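Local coordinates for hydrogenase expression protein (PDB 3SB1) that is of unknown function but probably takes part in the expression or maturation of hydrogenase, at residues H118-A121 with Q122-T126. Residues are numbered along the deposited sequence; the frame is centred on the assembly and turned at random.
Sequences HRNA and QGAVT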
loop_
_atom_site.group_PDB
_atom_site.type_symbol
_atom_site.label_atom_id
_atom_site.label_comp_id
_atom_site.label_asym_id
_atom_site.label_seq_id
_atom_site.Cartn_x
_atom_site.Cartn_y
_atom_site.Cartn_z
ATOM N N HIS A 118 -4.212 9.643 -10.412
ATOM C CA HIS A 118 -4.461 8.622 -11.444
ATOM C C HIS A 118 -4.210 9.231 -12.819
ATOM O O HIS A 118 -4.664 10.302 -13.105
ATOM C CB HIS A 118 -5.893 8.106 -11.505
ATOM C CG HIS A 118 -6.052 7.022 -12.507
ATOM N ND1 HIS A 118 -6.655 7.186 -13.742
ATOM C CD2 HIS A 118 -5.599 5.738 -12.476
ATOM C CE1 HIS A 118 -6.584 6.032 -14.402
ATOM N NE2 HIS A 118 -5.954 5.157 -13.661
ATOM N N ARG A 119 -3.448 8.510 -13.644
ATOM C CA ARG A 119 -3.231 8.884 -15.025
ATOM C C ARG A 119 -3.833 7.794 -15.940
ATOM O O ARG A 119 -3.738 6.573 -15.650
ATOM C CB ARG A 119 -1.740 8.995 -15.335
ATOM C CG ARG A 119 -1.055 10.109 -14.608
ATOM C CD ARG A 119 0.481 10.084 -14.867
ATOM N NE ARG A 119 1.134 11.103 -14.050
ATOM C CZ ARG A 119 1.211 12.392 -14.346
ATOM N NH1 ARG A 119 0.771 12.885 -15.510
ATOM N NH2 ARG A 119 1.843 13.216 -13.514
ATOM N N ASN A 120 -4.414 8.230 -17.051
ATOM C CA ASN A 120 -4.890 7.304 -18.053
ATOM C C ASN A 120 -3.727 6.736 -18.839
ATOM O O ASN A 120 -2.563 7.061 -18.596
ATOM C CB ASN A 120 -5.986 7.872 -18.939
ATOM C CG ASN A 120 -5.532 9.023 -19.794
ATOM O OD1 ASN A 120 -4.321 9.199 -20.062
ATOM N ND2 ASN A 120 -6.511 9.804 -20.296
ATOM N N ALA A 121 -4.019 5.894 -19.814
ATOM C CA ALA A 121 -2.964 5.203 -20.510
ATOM C C ALA A 121 -2.050 6.152 -21.297
ATOM O O ALA A 121 -0.869 5.795 -21.570
ATOM C CB ALA A 121 -3.558 4.106 -21.421
ATOM N N GLN A 122 -2.583 7.332 -21.624
ATOM C CA GLN A 122 -1.851 8.405 -22.338
ATOM C C GLN A 122 -1.031 9.313 -21.402
ATOM O O GLN A 122 -0.249 10.157 -21.860
ATOM C CB GLN A 122 -2.814 9.285 -23.107
ATOM C CG GLN A 122 -3.482 8.630 -24.339
ATOM C CD GLN A 122 -4.493 7.523 -24.008
ATOM O OE1 GLN A 122 -5.194 7.555 -22.979
ATOM N NE2 GLN A 122 -4.601 6.554 -24.912
ATOM N N GLY A 123 -1.190 9.127 -20.091
ATOM C CA GLY A 123 -0.479 9.910 -19.099
ATOM C C GLY A 123 -1.225 11.099 -18.543
ATOM O O GLY A 123 -0.761 11.747 -17.606
ATOM N N ALA A 124 -2.427 11.368 -19.055
ATOM C CA ALA A 124 -3.200 12.504 -18.606
ATOM C C ALA A 124 -3.753 12.232 -17.216
ATOM O O ALA A 124 -4.213 11.142 -16.947
ATOM C CB ALA A 124 -4.375 12.780 -19.569
ATOM N N VAL A 125 -3.658 13.213 -16.338
ATOM C CA VAL A 125 -4.208 13.068 -14.968
ATOM C C VAL A 125 -5.714 13.159 -15.043
ATOM O O VAL A 125 -6.263 14.153 -15.626
ATOM C CB VAL A 125 -3.689 14.178 -14.040
ATOM C CG1 VAL A 125 -4.374 14.184 -12.699
ATOM C CG2 VAL A 125 -2.150 14.057 -13.858
ATOM N N THR A 126 -6.394 12.108 -14.595
ATOM C CA THR A 126 -7.881 12.067 -14.543
ATOM C C THR A 126 -8.416 12.524 -13.202
ATOM O O THR A 126 -9.577 13.001 -13.115
ATOM C CB THR A 126 -8.473 10.685 -14.846
ATOM O OG1 THR A 126 -8.106 9.741 -13.851
ATOM C CG2 THR A 126 -8.022 10.194 -16.263
#
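Arg119 and Val125 pair in antiparallel, non-hydrogen-bonded fashion, both side chains on one face of the sheet, at the end of a surface beta hairpin where strand 113-119 turns back into strand 125-132. Asn120 to Gly123 form a type I turn with a G1 beta bulge, closed by Gly123 N to Asn120 O (2.9 Å); at Gly123 the positive phi of 96° calls for glycine, since a CB would jam against the preceding carbonyl O. Asn120 N returns a bond to Ala124 O. With CG between the backbone N and the carbonyl carbon (chi1 65°), the Asn120 amide folds back over the turn, and its OD1 accepts Ala124 N (3.1 Å) from above the amide plane and, weakly, Gln122 N. Replacement by alanine is likely to leave the Ala124 amide without this acceptor and the turn less firmly fixed. The extended Arg119 chain lets NH1 donate a hydrogen bond to Gly123 O (2.8 Å), which sits at the guanidinium edge, in its plane, while Val125 CG2 lies over one face, 3.6 Å from NH1. Beyond the pair, His118 O accepts Thr126 N, and His118 ND1 hydrogen-bonds Thr126 OG1 at the ring edge (2.9 Å). Since His118 NE2 also bonds Asp100 O, both ring nitrogens are engaged, which is likely to restrict imidazole rotation.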